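NF-kappa-B inhibitor beta (Mus musculus, PDB 1OY3) inhibits the transcription factor NF-kappa-B by binding it and trapping it in the cytoplasm, using a stack of ankyrin repeats. Local coordinates at residues 57-60 and 61-65; 82-85 and 86-89; 171-174 and 175-179. All coordinates share one frame; numbering follows the deposited sequence.

Contact 1 of 3, residues 57-60 and 61-65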
ATOM      1  N   GLU C  57       2.901   2.516  20.888  1.00 28.63           N
ATOM      2  CA  GLU C  57       3.568   2.618  22.189  1.00 26.86           C
ATOM      3  C   GLU C  57       5.003   3.154  22.052  1.00 24.29           C
ATOM      4  O   GLU C  57       5.945   2.386  21.868  1.00 20.93           O
ATOM      5  CB  GLU C  57       3.577   1.242  22.850  1.00 32.58           C
ATOM      6  CG  GLU C  57       2.188   0.725  23.183  1.00 34.11           C
ATOM      7  CD  GLU C  57       2.201  -0.687  23.746  1.00 37.58           C
ATOM      8  OE1 GLU C  57       1.238  -1.050  24.452  1.00 42.43           O
ATOM      9  OE2 GLU C  57       3.165  -1.439  23.477  1.00 36.60           O
ATOM     10  N   ALA C  58       5.157   4.474  22.161  1.00 21.59           N
ATOM     11  CA  ALA C  58       6.459   5.131  22.012  1.00 16.91           C
ATOM     12  C   ALA C  58       7.518   4.618  22.961  1.00 20.01           C
ATOM     13  O   ALA C  58       8.698   4.529  22.610  1.00 22.28           O
ATOM     14  CB  ALA C  58       6.306   6.658  22.172  1.00 13.68           C
ATOM     15  N   SER C  59       7.106   4.282  24.175  1.00 18.69           N
ATOM     16  CA  SER C  59       8.049   3.784  25.152  1.00 20.23           C
ATOM     17  C   SER C  59       8.547   2.399  24.736  1.00 19.60           C
ATOM     18  O   SER C  59       9.740   2.103  24.807  1.00 21.68           O
ATOM     19  CB  SER C  59       7.383   3.721  26.524  1.00 25.78           C
ATOM     20  OG  SER C  59       8.281   3.226  27.489  1.00 31.07           O
ATOM     21  N   THR C  60       7.632   1.561  24.269  1.00 18.84           N
ATOM     22  CA  THR C  60       7.990   0.207  23.856  1.00 17.80           C
ATOM     23  C   THR C  60       8.839   0.200  22.582  1.00 20.18           C
ATOM     24  O   THR C  60       9.705  -0.658  22.406  1.00 18.80           O
ATOM     25  CB  THR C  60       6.721  -0.637  23.649  1.00 20.77           C
ATOM     26  OG1 THR C  60       5.962  -0.638  24.865  1.00 16.58           O
ATOM     27  CG2 THR C  60       7.081  -2.076  23.263  1.00 20.70           C
ATOM     28  N   VAL C  61       8.608   1.171  21.704  1.00 14.86           N
ATOM     29  CA  VAL C  61       9.371   1.244  20.478  1.00 10.84           C
ATOM     30  C   VAL C  61      10.820   1.617  20.786  1.00 14.29           C
ATOM     31  O   VAL C  61      11.741   1.127  20.126  1.00 10.82           O
ATOM     32  CB  VAL C  61       8.754   2.269  19.490  1.00  9.96           C
ATOM     33  CG1 VAL C  61       9.734   2.573  18.361  1.00  5.26           C
ATOM     34  CG2 VAL C  61       7.440   1.701  18.919  1.00  7.12           C
ATOM     35  N   GLU C  62      11.028   2.463  21.795  1.00 17.58           N
ATOM     36  CA  GLU C  62      12.379   2.878  22.163  1.00 15.13           C
ATOM     37  C   GLU C  62      13.192   1.722  22.729  1.00 18.22           C
ATOM     38  O   GLU C  62      14.368   1.564  22.401  1.00 19.27           O
ATOM     39  CB  GLU C  62      12.337   4.031  23.180  1.00 21.30           C
ATOM     40  CG  GLU C  62      13.711   4.473  23.700  1.00 20.71           C
ATOM     41  CD  GLU C  62      13.649   5.727  24.569  1.00 16.35           C
ATOM     42  OE1 GLU C  62      12.728   5.821  25.407  1.00 18.01           O
ATOM     43  OE2 GLU C  62      14.517   6.613  24.417  1.00 12.70           O
ATOM     44  N   LYS C  63      12.570   0.917  23.585  1.00 10.62           N
ATOM     45  CA  LYS C  63      13.265  -0.218  24.187  1.00 14.23           C
ATOM     46  C   LYS C  63      13.755  -1.142  23.094  1.00 13.79           C
ATOM     47  O   LYS C  63      14.934  -1.505  23.049  1.00 17.08           O
ATOM     48  CB  LYS C  63      12.331  -0.978  25.121  1.00 11.36           C
ATOM     49  CG  LYS C  63      11.882  -0.180  26.321  1.00 14.16           C
ATOM     50  CD  LYS C  63      11.048  -1.062  27.236  1.00 18.87           C
ATOM     51  CE  LYS C  63      10.613  -0.319  28.476  1.00 18.50           C
ATOM     52  NZ  LYS C  63       9.717  -1.190  29.274  1.00 27.59           N
ATOM     53  N   LEU C  64      12.846  -1.503  22.195  1.00 14.60           N
ATOM     54  CA  LEU C  64      13.178  -2.379  21.082  1.00 15.84           C
ATOM     55  C   LEU C  64      14.248  -1.729  20.213  1.00 19.77           C
ATOM     56  O   LEU C  64      15.220  -2.382  19.820  1.00 20.14           O
ATOM     57  CB  LEU C  64      11.909  -2.689  20.263  1.00 13.51           C
ATOM     58  CG  LEU C  64      10.875  -3.462  21.088  1.00 16.57           C
ATOM     59  CD1 LEU C  64       9.520  -3.517  20.389  1.00 16.76           C
ATOM     60  CD2 LEU C  64      11.418  -4.872  21.343  1.00 20.75           C
ATOM     61  N   TYR C  65      14.085  -0.438  19.937  1.00 16.60           N
ATOM     62  CA  TYR C  65      15.044   0.294  19.103  1.00 15.95           C
ATOM     63  C   TYR C  65      16.400   0.379  19.823  1.00 18.79           C
ATOM     64  O   TYR C  65      17.456   0.145  19.231  1.00 20.44           O
ATOM     65  CB  TYR C  65      14.502   1.706  18.813  1.00 16.33           C
ATOM     66  CG  TYR C  65      15.251   2.509  17.755  1.00 12.38           C
ATOM     67  CD1 TYR C  65      15.251   3.905  17.801  1.00 12.27           C
ATOM     68  CD2 TYR C  65      15.912   1.888  16.693  1.00 14.40           C
ATOM     69  CE1 TYR C  65      15.882   4.657  16.831  1.00 13.34           C
ATOM     70  CE2 TYR C  65      16.551   2.648  15.692  1.00  5.50           C
ATOM     71  CZ  TYR C  65      16.526   4.031  15.779  1.00 11.60           C
ATOM     72  OH  TYR C  65      17.119   4.809  14.802  1.00 15.22           O
TER
HETATM   73  O   HOH W   1      11.801   3.571  27.021  1.00 27.60           O
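The carbonyl oxygen of Glu57, the N-cap residue of helix 58-66, takes the amide of Val61 at 2.9 Å from O to N, and so opens the i to i+4 ladder. Leu64 N reaches Thr60 O in the straightest of these bonds, at 173° about the hydrogen, while Glu62 N binds Ala58 O less straightly. Ser59 O is held more loosely: Lys63 N and Glu62 N both approach it at 3.3 Å in weak bonds. A water that donates to Glu62 OE1 at 2.9 Å also makes a weak bond to Ser59 O, linking this carboxylate to the first turn.

The stem of Lys63 passes beside the same carbonyl, its CG lying 3.5 Å from Ser59 O. CG is anti to the carbonyl carbon (chi1 -65°), and the extended chain then runs back past the first turn until NZ forms salt bridges with Asp26 and Glu22 of the preceding repeat.

Packing takes over on the buried side. Leu64 CG rests 3.3 Å from Thr60 O, and its CD1 lies alongside Thr60 CG2 at 4.0 Å, the two side chains pointing the same way and both touching Ala52 of helix 48-55. Val61 CG2 folds back to 3.4 Å from Glu57 O and flanks the first carbonyl of the ladder.

This second helix of ANK 2 therefore meets helix 22-32 in two ways: by apolar contact from Thr60, Leu64 and the Lys63 chain, and by the Lys63 salt bridges, which probably help hold ANK 2 to ANK 1.

Contact 2 of 3, residues 82-85 and 86-89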
ATOM      1  N   LEU C  82       8.260   2.169  10.638  1.00 11.84           N
ATOM      2  CA  LEU C  82       7.909   3.564  10.366  1.00 11.96           C
ATOM      3  C   LEU C  82       6.670   3.640   9.485  1.00 11.59           C
ATOM      4  O   LEU C  82       5.850   4.527   9.658  1.00 10.94           O
ATOM      5  CB  LEU C  82       9.062   4.326   9.677  1.00 11.69           C
ATOM      6  CG  LEU C  82       8.756   5.806   9.365  1.00 16.66           C
ATOM      7  CD1 LEU C  82       8.368   6.516  10.655  1.00 21.36           C
ATOM      8  CD2 LEU C  82       9.965   6.511   8.706  1.00  9.69           C
ATOM      9  N   HIS C  83       6.538   2.723   8.528  1.00 13.67           N
ATOM     10  CA  HIS C  83       5.369   2.724   7.643  1.00 13.56           C
ATOM     11  C   HIS C  83       4.097   2.518   8.433  1.00 14.30           C
ATOM     12  O   HIS C  83       3.089   3.152   8.164  1.00 16.18           O
ATOM     13  CB  HIS C  83       5.434   1.599   6.604  1.00 12.27           C
ATOM     14  CG  HIS C  83       6.157   1.963   5.347  1.00 14.37           C
ATOM     15  ND1 HIS C  83       7.429   1.518   5.065  1.00 12.34           N
ATOM     16  CD2 HIS C  83       5.777   2.718   4.289  1.00 15.04           C
ATOM     17  CE1 HIS C  83       7.803   1.980   3.884  1.00 18.00           C
ATOM     18  NE2 HIS C  83       6.817   2.712   3.395  1.00 14.73           N
ATOM     19  N   LEU C  84       4.155   1.595   9.387  1.00 19.86           N
ATOM     20  CA  LEU C  84       3.010   1.264  10.219  1.00 19.99           C
ATOM     21  C   LEU C  84       2.619   2.442  11.100  1.00 17.10           C
ATOM     22  O   LEU C  84       1.435   2.707  11.297  1.00 19.97           O
ATOM     23  CB  LEU C  84       3.324   0.022  11.070  1.00 15.08           C
ATOM     24  CG  LEU C  84       3.615  -1.243  10.251  1.00 19.80           C
ATOM     25  CD1 LEU C  84       4.101  -2.371  11.161  1.00 21.99           C
ATOM     26  CD2 LEU C  84       2.350  -1.660   9.509  1.00 17.35           C
ATOM     27  N   ALA C  85       3.615   3.147  11.625  1.00 14.99           N
ATOM     28  CA  ALA C  85       3.354   4.297  12.469  1.00 13.16           C
ATOM     29  C   ALA C  85       2.552   5.312  11.675  1.00 17.01           C
ATOM     30  O   ALA C  85       1.641   5.943  12.211  1.00 15.19           O
ATOM     31  CB  ALA C  85       4.671   4.937  12.948  1.00 17.69           C
ATOM     32  N   CYS C  86       2.884   5.453  10.395  1.00 16.76           N
ATOM     33  CA  CYS C  86       2.205   6.426   9.539  1.00 20.08           C
ATOM     34  C   CYS C  86       0.796   6.038   9.137  1.00 17.67           C
ATOM     35  O   CYS C  86       0.105   6.805   8.484  1.00 22.66           O
ATOM     36  CB  CYS C  86       3.020   6.677   8.274  1.00 16.16           C
ATOM     37  SG  CYS C  86       4.645   7.341   8.604  1.00 15.01           S
ATOM     38  N   ARG C  87       0.370   4.848   9.530  1.00 20.65           N
ATOM     39  CA  ARG C  87      -0.960   4.368   9.174  1.00 21.87           C
ATOM     40  C   ARG C  87      -1.896   4.542  10.357  1.00 18.43           C
ATOM     41  O   ARG C  87      -3.104   4.682  10.193  1.00 20.18           O
ATOM     42  CB  ARG C  87      -0.903   2.884   8.795  1.00 26.46           C
ATOM     43  CG  ARG C  87       0.180   2.527   7.799  1.00 35.06           C
ATOM     44  CD  ARG C  87       0.234   1.018   7.589  1.00 40.75           C
ATOM     45  NE  ARG C  87      -0.943   0.506   6.892  1.00 37.94           N
ATOM     46  CZ  ARG C  87      -1.381  -0.744   6.986  1.00 41.70           C
ATOM     47  NH1 ARG C  87      -0.747  -1.617   7.756  1.00 43.38           N
ATOM     48  NH2 ARG C  87      -2.445  -1.127   6.294  1.00 43.07           N
ATOM     49  N   VAL C  88      -1.322   4.544  11.551  1.00 18.09           N
ATOM     50  CA  VAL C  88      -2.103   4.684  12.769  1.00 20.03           C
ATOM     51  C   VAL C  88      -1.816   5.983  13.497  1.00 20.01           C
ATOM     52  O   VAL C  88      -2.085   6.096  14.692  1.00 15.38           O
ATOM     53  CB  VAL C  88      -1.831   3.513  13.736  1.00 20.86           C
ATOM     54  CG1 VAL C  88      -1.991   2.190  12.999  1.00 19.68           C
ATOM     55  CG2 VAL C  88      -0.434   3.639  14.320  1.00 17.20           C
ATOM     56  N   ARG C  89      -1.271   6.964  12.782  1.00 22.94           N
ATOM     57  CA  ARG C  89      -0.980   8.262  13.393  1.00 23.51           C
ATOM     58  C   ARG C  89      -0.166   8.171  14.683  1.00 22.09           C
ATOM     59  O   ARG C  89      -0.366   8.971  15.598  1.00 24.37           O
ATOM     60  CB  ARG C  89      -2.292   9.002  13.677  1.00 30.12           C
ATOM     61  CG  ARG C  89      -3.013   9.515  12.434  1.00 34.36           C
ATOM     62  CD  ARG C  89      -4.438   9.964  12.753  1.00 43.16           C
ATOM     63  NE  ARG C  89      -4.867  11.083  11.915  1.00 49.57           N
ATOM     64  CZ  ARG C  89      -4.654  12.363  12.213  1.00 52.78           C
ATOM     65  NH1 ARG C  89      -4.019  12.690  13.334  1.00 54.54           N
ATOM     66  NH2 ARG C  89      -5.076  13.319  11.395  1.00 55.66           N
TER
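Arg87 folds back over the last turn of helix 81-85, the first of the two helices of this ankyrin repeat, ANK 3, as the chain leaves it for helix 91-97. Its CB sits 3.4 Å from Leu84 O, the carbonyl that also receives Arg87 N at 3.0 Å, an i to i+3 bond made as the helix ends. With chi1 at -49°, CG swings beside the backbone N and comes to 3.0 Å from His83 O, and CD stays near the same oxygen. A bend at chi3 (69°) then turns the guanidinium alongside Leu84, where NH1 lies 3.6 Å from Leu84 CD2, at the edge of the group and in its plane. Beyond these two segments, an acidic side chain of another protein chain lies near NH1 as a weak, long-range charge partner.

Val88 N closes the turn with two weak bonds, to Leu84 O and Ala85 O. Cys86 N binds Leu82 O, and His83 O only weakly, at a poorer angle. The imidazole of His83 points elsewhere, binding His159 O through NE2 and Thr80 through ND1. Cys86 is buried, its SG 4.3 Å from Leu82 CD1.

Contact 3 of 3, residues 171-174 and 175-179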
ATOM      1  N   ALA C 171      -1.280  15.541   8.871  1.00 15.62           N
ATOM      2  CA  ALA C 171      -0.461  16.740   8.839  1.00 16.91           C
ATOM      3  C   ALA C 171       0.684  16.678   9.840  1.00 16.16           C
ATOM      4  O   ALA C 171       1.819  17.029   9.524  1.00 14.39           O
ATOM      5  CB  ALA C 171      -1.331  17.960   9.112  1.00 16.64           C
ATOM      6  N   GLU C 172       0.375  16.241  11.054  1.00 17.08           N
ATOM      7  CA  GLU C 172       1.381  16.125  12.088  1.00 14.88           C
ATOM      8  C   GLU C 172       2.499  15.173  11.639  1.00 15.14           C
ATOM      9  O   GLU C 172       3.691  15.467  11.814  1.00 13.56           O
ATOM     10  CB  GLU C 172       0.750  15.614  13.379  1.00 23.63           C
ATOM     11  CG  GLU C 172       1.108  16.450  14.587  1.00 33.05           C
ATOM     12  CD  GLU C 172       2.551  16.920  14.550  1.00 41.12           C
ATOM     13  OE1 GLU C 172       3.462  16.065  14.535  1.00 47.96           O
ATOM     14  OE2 GLU C 172       2.772  18.149  14.531  1.00 42.42           O
ATOM     15  N   MET C 173       2.127  14.042  11.049  1.00 13.63           N
ATOM     16  CA  MET C 173       3.138  13.083  10.599  1.00 16.02           C
ATOM     17  C   MET C 173       3.935  13.643   9.424  1.00 14.44           C
ATOM     18  O   MET C 173       5.136  13.397   9.310  1.00 14.95           O
ATOM     19  CB  MET C 173       2.512  11.744  10.192  1.00  8.12           C
ATOM     20  CG  MET C 173       3.584  10.654   9.950  1.00 13.42           C
ATOM     21  SD  MET C 173       4.476  10.180  11.482  1.00 16.74           S
ATOM     22  CE  MET C 173       3.276   8.970  12.125  1.00 14.58           C
ATOM     23  N   VAL C 174       3.265  14.397   8.557  1.00 13.37           N
ATOM     24  CA  VAL C 174       3.938  14.999   7.410  1.00 16.70           C
ATOM     25  C   VAL C 174       5.018  15.947   7.941  1.00 17.33           C
ATOM     26  O   VAL C 174       6.137  15.982   7.426  1.00 18.97           O
ATOM     27  CB  VAL C 174       2.940  15.793   6.524  1.00 16.11           C
ATOM     28  CG1 VAL C 174       3.689  16.596   5.454  1.00 17.80           C
ATOM     29  CG2 VAL C 174       1.975  14.838   5.863  1.00 22.87           C
ATOM     30  N   ARG C 175       4.683  16.703   8.981  1.00 22.60           N
ATOM     31  CA  ARG C 175       5.638  17.633   9.575  1.00 21.60           C
ATOM     32  C   ARG C 175       6.899  16.924  10.079  1.00 20.17           C
ATOM     33  O   ARG C 175       8.015  17.363   9.793  1.00 18.43           O
ATOM     34  CB  ARG C 175       4.967  18.435  10.702  1.00 22.81           C
ATOM     35  CG  ARG C 175       4.179  19.641  10.189  1.00 22.98           C
ATOM     36  CD  ARG C 175       3.677  20.530  11.307  1.00 26.41           C
ATOM     37  NE  ARG C 175       2.465  20.006  11.922  1.00 33.54           N
ATOM     38  CZ  ARG C 175       1.239  20.428  11.630  1.00 37.62           C
ATOM     39  NH1 ARG C 175       1.065  21.393  10.731  1.00 36.91           N
ATOM     40  NH2 ARG C 175       0.187  19.874  12.224  1.00 35.16           N
ATOM     41  N   LEU C 176       6.720  15.832  10.820  1.00 15.09           N
ATOM     42  CA  LEU C 176       7.844  15.054  11.335  1.00 14.85           C
ATOM     43  C   LEU C 176       8.698  14.505  10.196  1.00 18.06           C
ATOM     44  O   LEU C 176       9.930  14.546  10.245  1.00 15.93           O
ATOM     45  CB  LEU C 176       7.342  13.889  12.194  1.00 19.54           C
ATOM     46  CG  LEU C 176       7.096  14.124  13.686  1.00 19.80           C
ATOM     47  CD1 LEU C 176       6.675  15.562  13.959  1.00 29.58           C
ATOM     48  CD2 LEU C 176       6.036  13.139  14.154  1.00 21.32           C
ATOM     49  N   LEU C 177       8.040  13.974   9.171  1.00 19.30           N
ATOM     50  CA  LEU C 177       8.760  13.445   8.026  1.00 21.62           C
ATOM     51  C   LEU C 177       9.534  14.557   7.309  1.00 20.33           C
ATOM     52  O   LEU C 177      10.700  14.383   6.959  1.00 18.60           O
ATOM     53  CB  LEU C 177       7.787  12.758   7.064  1.00 22.97           C
ATOM     54  CG  LEU C 177       7.197  11.460   7.639  1.00 17.99           C
ATOM     55  CD1 LEU C 177       6.300  10.807   6.600  1.00 18.87           C
ATOM     56  CD2 LEU C 177       8.328  10.510   8.058  1.00 21.54           C
ATOM     57  N   ARG C 178       8.875  15.693   7.093  1.00 21.41           N
ATOM     58  CA  ARG C 178       9.511  16.827   6.433  1.00 19.67           C
ATOM     59  C   ARG C 178      10.791  17.197   7.183  1.00 22.24           C
ATOM     60  O   ARG C 178      11.890  17.155   6.625  1.00 21.27           O
ATOM     61  CB  ARG C 178       8.557  18.023   6.419  1.00 22.35           C
ATOM     62  CG  ARG C 178       9.195  19.334   5.966  1.00 21.02           C
ATOM     63  CD  ARG C 178       8.338  20.505   6.379  1.00 16.89           C
ATOM     64  NE  ARG C 178       8.292  20.643   7.832  1.00 17.12           N
ATOM     65  CZ  ARG C 178       7.364  21.320   8.498  1.00 15.37           C
ATOM     66  NH1 ARG C 178       6.386  21.930   7.849  1.00 19.52           N
ATOM     67  NH2 ARG C 178       7.418  21.394   9.822  1.00 22.70           N
ATOM     68  N   ASP C 179      10.639  17.536   8.461  1.00 22.08           N
ATOM     69  CA  ASP C 179      11.773  17.908   9.293  1.00 22.73           C
ATOM     70  C   ASP C 179      12.833  16.806   9.315  1.00 22.36           C
ATOM     71  O   ASP C 179      14.022  17.090   9.466  1.00 20.88           O
ATOM     72  CB  ASP C 179      11.299  18.217  10.722  1.00 23.89           C
ATOM     73  CG  ASP C 179      10.318  19.396  10.782  1.00 26.00           C
ATOM     74  OD1 ASP C 179       9.773  19.663  11.870  1.00 27.94           O
ATOM     75  OD2 ASP C 179      10.089  20.062   9.747  1.00 26.77           O
TER
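Glu172 and Arg175, one turn apart on helix 171-180, form a salt bridge in which Arg175 NE donates to Glu172 OE2 at 3.2 Å. The bond is nearly straight and uses the guanidinium edge, but it meets the oxygen from above the carboxylate. The two planes are 43° apart and the side chains cross at about a right angle. Bends on both sides allow this: Glu172 turns at chi2 (-39°) and Arg175 at chi3 (-80°). The arginine thereby curls back over the start of the helix, with Ala171 O over one guanidinium face, toward its rim, and NH2 4.0 Å from Ala171 CB. Glu172 OE1 instead lies 3.3 Å from the methyl Leu176 CD1, an apolar neighbour.

A second pair is built on adjacent residues. Arg178 grips Asp179 side-on, NE at 2.7 Å and NH2 at 3.0 Å from the single oxygen OD2, both from the same face and on its syn side. This double donation probably steadies the negative charge of Asp179.

The carbonyls of the first turn are all taken up by amides four residues on. Ala171 O accepts from Arg175 N, Glu172 O from Leu176 N, Met173 O from Leu177 N, and Val174 O from Arg178 N, the last at 2.8 Å. Before them, Asp170 accepts the amide of Met173.

Met173 CG approaches Leu177 CD1 at 4.3 Å, and both side chains touch Ala165. Regular backbone pairing, an apolar face against helix 161-167 and charged pairs on the more exposed sides, whose arginines also touch helix 205-213, are the makings of an amphipathic second helix in an ankyrin repeat, here ANK 4.

In the fold
The three contacts follow one another along the ankyrin stack, in ANK 2, ANK 3 and ANK 4. Contacts 1 and 3 lie in the second helices of their repeats, with centres about 20 Å apart and no touch between them; helix 91-97 stands between, receiving Val61 on one side and Met173 on the other. Contact 2, at the end of a first helix, is about 14 Å from contact 1 and about 12 Å from contact 3, centre to centre. It touches only the latter: Met173 CE lies 3.4 Å from Ala85 O, and Met173 CG 3.7 Å from Cys86 SG. Of the three, contact 2 alone meets another protein chain of the complex, through Leu84, Arg87 and Val88.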